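Local atomic coordinates of protein translation factor SUI1 homolog (Pyrococcus horikoshii, PDB entry 5ZCY), a protein that probably acts in archaeal translation initiation as a SUI1-family factor with likely mRNA-binding activity. Residues A[61-66]-A[72-77]; A[51-56]-A[87-92]. All coordinates share one frame; numbering follows the deposited sequence.

Interaction 1. Residues A[61-66]-A[72-77]; sequences LACGGT and IELQGD
Residues 61-66 and 72-77 face each other across the open end of a beta hairpin, where strand 65-68, the outermost strand on its side of the sheet, begins to run antiparallel to strand 71-75. Thr-66 and Glu-73 form a hydrogen-bonded pair: Glu-73 N reaches Thr-66 O at 2.9 Å, and the return bond from Thr-66 N to Glu-73 O measures 2.8 Å, though the position of that carbonyl oxygen is less certain. Gly-65 and Leu-74 follow as the non-hydrogen-bonded pair.

One step further the regular pattern changes. Gln-75 N donates to Gly-64 O at 2.9 Å, approaching from above the carbonyl plane, 52° out of it. The answering acceptor is a side chain: with CG trans to the backbone N (chi1 167°) and the rest of the chain extended, Gln-75 brings OE1 to Gly-64 N at 2.8 Å, in a nearly straight bond (173° at the hydrogen). The main-chain O of Gln-75 accepts instead from His-78.

On the face carrying Thr-66 and Glu-73, the two side chains run alongside each other, with Thr-66 CG2 4.1 Å from Glu-73 CB. Beyond them the Glu-73 carboxylate is held by salt bridges to Lys-37 and Arg-71. Leu-74 points to the other face, where its side chain touches Lys-58 of helix 50-61; its CD1 meets Leu-61 CD1 at 3.9 Å, the two side chains lying roughly perpendicular, while Cys-63 SG rests 4.2 Å from Leu-74 CB.

Gly-64 is thus gripped at both its N and its O by a single residue. The Gln-75 amide oxygen stands in for a main-chain acceptor just where the strands diverge, carrying the pairing one residue back, to Gly-64 just before strand 65-68 begins, and fixing the carbonyl end of the Gln-75 side chain on the hairpin.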
ATOM      1  N   LEU A  61       4.343  -2.757 -10.472  1.00 16.35           N
ATOM      2  CA  LEU A  61       3.226  -2.109 -11.177  1.00 17.30           C
ATOM      3  C   LEU A  61       3.735  -1.149 -12.273  1.00 19.47           C
ATOM      4  O   LEU A  61       2.860  -0.532 -12.960  1.00 22.61           O
ATOM      5  CB  LEU A  61       2.428  -1.346 -10.106  1.00 14.61           C
ATOM      6  CG  LEU A  61       1.686  -2.120  -9.098  1.00 13.87           C
ATOM      7  CD1 LEU A  61       1.282  -1.337  -7.884  1.00 13.84           C
ATOM      8  CD2 LEU A  61       0.448  -2.891  -9.713  1.00 16.32           C
ATOM      9  N   ALA A  62       5.023  -0.873 -12.410  1.00 20.52           N
ATOM     10  CA  ALA A  62       5.593   0.191 -13.330  1.00 19.48           C
ATOM     11  C   ALA A  62       4.882   1.480 -13.153  1.00 22.90           C
ATOM     12  O   ALA A  62       4.335   2.076 -14.083  1.00 22.77           O
ATOM     13  CB  ALA A  62       5.526  -0.236 -14.801  1.00 23.98           C
ATOM     14  N   CYS A  63       4.782   1.916 -11.913  1.00 18.76           N
ATOM     15  CA  CYS A  63       4.040   3.159 -11.562  1.00 15.30           C
ATOM     16  C   CYS A  63       4.899   4.060 -10.736  1.00 12.73           C
ATOM     17  O   CYS A  63       5.932   3.570 -10.132  1.00 16.29           O
ATOM     18  CB  CYS A  63       2.714   2.867 -10.799  1.00 14.17           C
ATOM     19  SG  CYS A  63       2.873   2.172  -9.191  1.00 14.96           S
ATOM     20  N   GLY A  64       4.654   5.316 -10.608  1.00 12.60           N
ATOM     21  CA  GLY A  64       5.302   6.146  -9.665  1.00 14.04           C
ATOM     22  C   GLY A  64       4.845   5.896  -8.253  1.00 13.33           C
ATOM     23  O   GLY A  64       3.880   5.167  -8.035  1.00 12.36           O
ATOM     24  N   GLY A  65       5.542   6.563  -7.329  1.00 14.57           N
ATOM     25  CA  GLY A  65       5.092   6.510  -5.918  1.00 14.12           C
ATOM     26  C   GLY A  65       6.205   6.942  -5.002  1.00 16.17           C
ATOM     27  O   GLY A  65       7.338   7.189  -5.469  1.00 18.69           O
ATOM     28  N   THR A  66       5.881   6.905  -3.737  1.00 15.02           N
ATOM     29  CA  THR A  66       6.792   7.402  -2.698  1.00 14.42           C
ATOM     30  C   THR A  66       6.391   6.767  -1.379  1.00 16.58           C
ATOM     31  O   THR A  66       5.316   6.236  -1.207  1.00 17.42           O
ATOM     32  CB  THR A  66       6.701   8.930  -2.631  1.00 16.96           C
ATOM     33  OG1 THR A  66       7.845   9.462  -1.895  1.00 22.76           O
ATOM     34  CG2 THR A  66       5.423   9.458  -2.079  1.00 18.56           C
ATOM     35  N   ILE A  72       2.661   4.701   2.185  1.00  9.74           N
ATOM     36  CA  ILE A  72       3.131   4.541   0.830  1.00  9.96           C
ATOM     37  C   ILE A  72       2.043   5.096  -0.088  1.00  9.87           C
ATOM     38  O   ILE A  72       0.865   4.834   0.109  1.00 10.65           O
ATOM     39  CB  ILE A  72       3.363   3.077   0.511  1.00 10.25           C
ATOM     40  CG1 ILE A  72       4.520   2.521   1.442  1.00 10.46           C
ATOM     41  CG2 ILE A  72       3.652   2.819  -0.967  1.00  9.37           C
ATOM     42  CD1 ILE A  72       4.748   1.054   1.382  1.00 11.87           C
ATOM     43  N   GLU A  73       2.483   5.876  -1.070  1.00  9.57           N
ATOM     44  CA  GLU A  73       1.616   6.445  -2.108  1.00  9.78           C
ATOM     45  C   GLU A  73       2.014   5.935  -3.431  1.00 10.86           C
ATOM     46  O   GLU A  73       3.209   5.991  -3.803  1.00 13.43           O
ATOM     47  CB  GLU A  73       1.638   7.988  -2.084  1.00 12.03           C
ATOM     48  CG  GLU A  73       1.446   8.605  -0.758  1.00 13.61           C
ATOM     49  CD  GLU A  73       1.185  10.139  -0.836  1.00 17.18           C
ATOM     50  OE1 GLU A  73       1.108  10.671  -1.949  1.00 20.84           O
ATOM     51  OE2 GLU A  73       1.117  10.734   0.286  1.00 24.89           O
ATOM     52  N   LEU A  74       1.094   5.394  -4.194  1.00  9.76           N
ATOM     53  CA  LEU A  74       1.323   4.863  -5.537  1.00  9.50           C
ATOM     54  C   LEU A  74       0.511   5.613  -6.560  1.00 10.93           C
ATOM     55  O   LEU A  74      -0.680   5.912  -6.317  1.00 10.34           O
ATOM     56  CB  LEU A  74       0.969   3.384  -5.679  1.00  9.72           C
ATOM     57  CG  LEU A  74       1.675   2.469  -4.685  1.00 11.39           C
ATOM     58  CD1 LEU A  74       1.152   1.074  -4.771  1.00 13.53           C
ATOM     59  CD2 LEU A  74       3.173   2.455  -4.931  1.00 13.68           C
ATOM     60  N   GLN A  75       1.083   5.921  -7.712  1.00 10.10           N
ATOM     61  CA  GLN A  75       0.334   6.532  -8.816  1.00 11.12           C
ATOM     62  C   GLN A  75      -0.674   5.534  -9.391  1.00 10.64           C
ATOM     63  O   GLN A  75      -0.276   4.407  -9.705  1.00 12.23           O
ATOM     64  CB  GLN A  75       1.339   6.832  -9.936  1.00 13.02           C
ATOM     65  CG  GLN A  75       0.794   7.185 -11.282  1.00 18.38           C
ATOM     66  CD  GLN A  75       1.824   7.258 -12.365  1.00 18.85           C
ATOM     67  OE1 GLN A  75       2.890   6.574 -12.433  1.00 18.57           O
ATOM     68  NE2 GLN A  75       1.492   8.075 -13.329  1.00 23.09           N
ATOM     69  N   GLY A  76      -1.909   5.921  -9.469  1.00  9.56           N
ATOM     70  CA  GLY A  76      -2.998   5.107  -9.974  1.00  9.94           C
ATOM     71  C   GLY A  76      -3.746   4.364  -8.948  1.00 10.42           C
ATOM     72  O   GLY A  76      -3.335   4.417  -7.787  1.00 11.85           O
ATOM     73  N   ASP A  77      -4.815   3.697  -9.309  1.00  9.45           N
ATOM     74  CA  ASP A  77      -5.659   2.899  -8.422  1.00  8.49           C
ATOM     75  C   ASP A  77      -5.246   1.444  -8.584  1.00  9.66           C
ATOM     76  O   ASP A  77      -5.434   0.832  -9.678  1.00 12.02           O
ATOM     77  CB  ASP A  77      -7.143   3.040  -8.808  1.00  8.83           C
ATOM     78  CG  ASP A  77      -8.077   2.328  -7.921  1.00 11.05           C
ATOM     79  OD1 ASP A  77      -7.695   1.359  -7.207  1.00 10.35           O
ATOM     80  OD2 ASP A  77      -9.285   2.734  -7.924  1.00 12.71           O
TER

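Interaction 2. Residues A[51-56]-A[87-92]. With NO3 (nitrate ion), chain B.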
ATOM      1  N   GLU A  51      10.237   2.765   2.338  1.00 11.89           N
ATOM      2  CA  GLU A  51      10.845   3.138   1.044  1.00 12.84           C
ATOM      3  C   GLU A  51      11.103   1.940   0.205  1.00 12.17           C
ATOM      4  O   GLU A  51      10.887   1.904  -1.004  1.00 12.36           O
ATOM      5  CB  GLU A  51      12.162   3.924   1.240  1.00 14.07           C
ATOM      6  CG  GLU A  51      12.020   5.290   1.844  1.00 17.56           C
ATOM      7  CD  GLU A  51      13.377   6.038   2.089  1.00 20.15           C
ATOM      8  OE1 GLU A  51      14.393   5.411   2.362  1.00 24.81           O
ATOM      9  OE2 GLU A  51      13.416   7.263   1.981  1.00 28.41           O
ATOM     10  N   GLU A  52      11.607   0.884   0.853  1.00 12.22           N
ATOM     11  CA  GLU A  52      11.888  -0.304   0.147  1.00 10.99           C
ATOM     12  C   GLU A  52      10.666  -1.038  -0.420  1.00 10.38           C
ATOM     13  O   GLU A  52      10.662  -1.544  -1.525  1.00 11.99           O
ATOM     14  CB  GLU A  52      12.775  -1.244   1.087  1.00 13.50           C
ATOM     15  CG  GLU A  52      13.125  -2.512   0.570  1.00 15.70           C
ATOM     16  CD  GLU A  52      13.947  -3.464   1.522  1.00 14.86           C
ATOM     17  OE1 GLU A  52      13.878  -3.408   2.818  1.00 16.35           O
ATOM     18  OE2 GLU A  52      14.418  -4.348   0.799  1.00 18.38           O
ATOM     19  N   ILE A  53       9.679  -1.090   0.452  1.00  9.63           N
ATOM     20  CA  ILE A  53       8.383  -1.693   0.034  1.00 10.12           C
ATOM     21  C   ILE A  53       7.779  -0.871  -1.081  1.00  9.64           C
ATOM     22  O   ILE A  53       7.332  -1.502  -2.062  1.00 10.40           O
ATOM     23  CB  ILE A  53       7.406  -1.810   1.250  1.00 10.22           C
ATOM     24  CG1 ILE A  53       8.039  -2.777   2.273  1.00 10.07           C
ATOM     25  CG2 ILE A  53       6.030  -2.273   0.778  1.00 10.07           C
ATOM     26  CD1 ILE A  53       7.370  -2.806   3.604  1.00 11.58           C
ATOM     27  N   ALA A  54       7.845   0.440  -0.998  1.00 10.15           N
ATOM     28  CA  ALA A  54       7.365   1.271  -2.110  1.00 10.64           C
ATOM     29  C   ALA A  54       8.093   0.983  -3.379  1.00 12.33           C
ATOM     30  O   ALA A  54       7.441   0.864  -4.430  1.00 11.52           O
ATOM     31  CB  ALA A  54       7.393   2.709  -1.762  1.00 10.62           C
ATOM     32  N   LYS A  55       9.414   0.874  -3.298  1.00 12.42           N
ATOM     33  CA  LYS A  55      10.193   0.578  -4.529  1.00 14.32           C
ATOM     34  C   LYS A  55       9.783  -0.710  -5.146  1.00 14.10           C
ATOM     35  O   LYS A  55       9.675  -0.844  -6.378  1.00 15.67           O
ATOM     36  CB  LYS A  55      11.682   0.698  -4.129  1.00 16.01           C
ATOM     37  CG  LYS A  55      12.730   0.333  -5.157  1.00 20.59           C
ATOM     38  CD  LYS A  55      14.148   0.168  -4.520  1.00 23.53           C
ATOM     39  CE  LYS A  55      14.218  -1.071  -3.618  1.00 32.03           C
ATOM     40  NZ  LYS A  55      15.488  -1.166  -2.807  1.00 32.57           N
ATOM     41  N   LYS A  56       9.531  -1.785  -4.384  1.00 11.62           N
ATOM     42  CA  LYS A  56       9.167  -3.059  -4.853  1.00 12.87           C
ATOM     43  C   LYS A  56       7.786  -2.971  -5.551  1.00 14.35           C
ATOM     44  O   LYS A  56       7.557  -3.572  -6.572  1.00 14.79           O
ATOM     45  CB  LYS A  56       9.152  -4.124  -3.792  1.00 13.01           C
ATOM     46  CG  LYS A  56      10.572  -4.464  -3.308  1.00 14.59           C
ATOM     47  CD  LYS A  56      10.485  -5.541  -2.321  1.00 14.83           C
ATOM     48  CE  LYS A  56      11.919  -5.851  -1.743  1.00 17.13           C
ATOM     49  NZ  LYS A  56      11.671  -6.971  -0.814  1.00 17.89           N
ATOM     50  N   ALA A  87       0.813  -9.720  -0.289  1.00 11.40           N
ATOM     51  CA  ALA A  87       1.055 -11.162   0.103  1.00 12.20           C
ATOM     52  C   ALA A  87       2.280 -11.667  -0.490  1.00 12.27           C
ATOM     53  O   ALA A  87       2.974 -12.491   0.247  1.00 13.81           O
ATOM     54  CB  ALA A  87      -0.151 -11.987  -0.334  1.00 14.51           C
ATOM     55  N   GLU A  88       2.747 -11.230  -1.651  1.00 12.76           N
ATOM     56  CA  GLU A  88       4.055 -11.627  -2.231  1.00 14.39           C
ATOM     57  C   GLU A  88       5.157 -11.139  -1.305  1.00 13.20           C
ATOM     58  O   GLU A  88       6.296 -11.704  -1.279  1.00 15.52           O
ATOM     59  CB  GLU A  88       4.277 -11.120  -3.663  1.00 17.14           C
ATOM     60  CG  GLU A  88       3.410 -11.819  -4.678  1.00 22.60           C
ATOM     61  CD  GLU A  88       3.469 -11.157  -6.044  1.00 25.98           C
ATOM     62  OE1 GLU A  88       4.259 -10.229  -6.320  1.00 30.39           O
ATOM     63  OE2 GLU A  88       2.680 -11.629  -6.871  1.00 36.27           O
ATOM     64  N   LEU A  89       4.909 -10.055  -0.568  1.00 10.71           N
ATOM     65  CA  LEU A  89       5.847  -9.519   0.402  1.00 10.69           C
ATOM     66  C   LEU A  89       5.583 -10.014   1.822  1.00 10.37           C
ATOM     67  O   LEU A  89       6.060  -9.390   2.759  1.00 11.09           O
ATOM     68  CB  LEU A  89       5.852  -7.939   0.336  1.00 10.52           C
ATOM     69  CG  LEU A  89       6.172  -7.385  -1.068  1.00  9.97           C
ATOM     70  CD1 LEU A  89       6.143  -5.868  -0.947  1.00 13.32           C
ATOM     71  CD2 LEU A  89       7.517  -7.859  -1.634  1.00 12.37           C
ATOM     72  N   GLY A  90       4.809 -11.077   1.916  1.00 10.46           N
ATOM     73  CA  GLY A  90       4.638 -11.741   3.192  1.00 11.49           C
ATOM     74  C   GLY A  90       3.648 -11.190   4.106  1.00 11.16           C
ATOM     75  O   GLY A  90       3.494 -11.659   5.228  1.00 11.68           O
ATOM     76  N   PHE A  91       2.888 -10.132   3.716  1.00 10.10           N
ATOM     77  CA  PHE A  91       1.838  -9.626   4.609  1.00 10.70           C
ATOM     78  C   PHE A  91       0.628 -10.545   4.593  1.00 13.97           C
ATOM     79  O   PHE A  91       0.190 -10.970   3.565  1.00 16.56           O
ATOM     80  CB  PHE A  91       1.447  -8.191   4.218  1.00 11.05           C
ATOM     81  CG  PHE A  91       2.569  -7.240   4.477  1.00 10.04           C
ATOM     82  CD1 PHE A  91       2.788  -6.666   5.718  1.00 10.59           C
ATOM     83  CD2 PHE A  91       3.462  -6.834   3.485  1.00 10.31           C
ATOM     84  CE1 PHE A  91       3.845  -5.813   5.961  1.00 10.74           C
ATOM     85  CE2 PHE A  91       4.537  -5.987   3.737  1.00 10.02           C
ATOM     86  CZ  PHE A  91       4.736  -5.467   4.990  1.00 10.95           C
ATOM     87  N   SER A  92       0.035 -10.748   5.781  1.00 15.05           N
ATOM     88  CA  SER A  92      -1.174 -11.523   5.935  1.00 16.86           C
ATOM     89  C   SER A  92      -2.401 -10.820   5.239  1.00 17.05           C
ATOM     90  O   SER A  92      -2.681  -9.720   5.600  1.00 17.47           O
ATOM     91  CB  SER A  92      -1.477 -11.638   7.406  1.00 23.56           C
ATOM     92  OG  SER A  92      -2.800 -12.144   7.563  1.00 32.23           O
TER
HETATM   93  N   NO3 B 101      10.217  -5.573   2.051  1.00 17.99           N
HETATM   94  O1  NO3 B 101       9.739  -6.344   1.379  1.00 12.18           O
HETATM   95  O2  NO3 B 101       9.980  -5.313   3.417  1.00 21.89           O
HETATM   96  O3  NO3 B 101      11.002  -4.676   1.405  1.00 25.51           O
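Lys-56 NZ, at the end of a side chain that also packs on Leu-89, donates to a nitrate ion through two of its oxygens: O1 of the nitrate lies 3.0 Å from NZ, and O3 of the nitrate makes a weak bond to NZ at 3.3 Å. The ion probably comes from the crystallisation liquor. It sits beside Ile-53 as well, with Ile-53 CG1 3.4 Å from its O2.

The protein contact itself is apolar. Lys-56 is fully extended beyond CG, and this carries its methylene chain past Leu-89, so that CD approaches Leu-89 CD2 at 3.8 Å and the same straight run ends with NZ at the anion. Leu-89 uses its other branch for Ile-53: CD1 meets Ile-53 CG2 at 4.0 Å as the two side chains pass antiparallel. The longer branch of Ile-53, through CG1, goes to the aromatic ring, where Ile-53 CD1 comes up to the edge of Phe-91, close to level with the ring, 4.0 Å from CZ. Ile-43 also touches Phe-91, and Ile-72 and Phe-48 touch Ile-53.

Leu-89 and Phe-91 flank Gly-90, which, with positive phi, is the C-prime residue of a Schellman motif, its N bonded to Ala-87 O while Phe-91 N reaches back one residue further, into helix 82-88: the chain leaves that helix there, and the leucine and phenylalanine on either side of the turn pack against helix 50-61.

After strands 24-30 and 36-41, helix 50-61 supplies residues 51-56 to interaction 2, and the chain enters interaction 1 at Leu-61. The hairpin then closes a short loop of five residues between 61-66 and 72-77. After helix 82-88, residues 87-92 return to the first helix and close the longer loop, so interaction 1 is nested inside interaction 2. The two contacts touch where Ile-72 CD1 of strand 71-75 packs on Ile-53 CG2 of the helix, at 3.6 Å. Together they join the hairpin, helix 50-61 and the end of helix 82-88 in the alpha-beta fold of the SUI1 family.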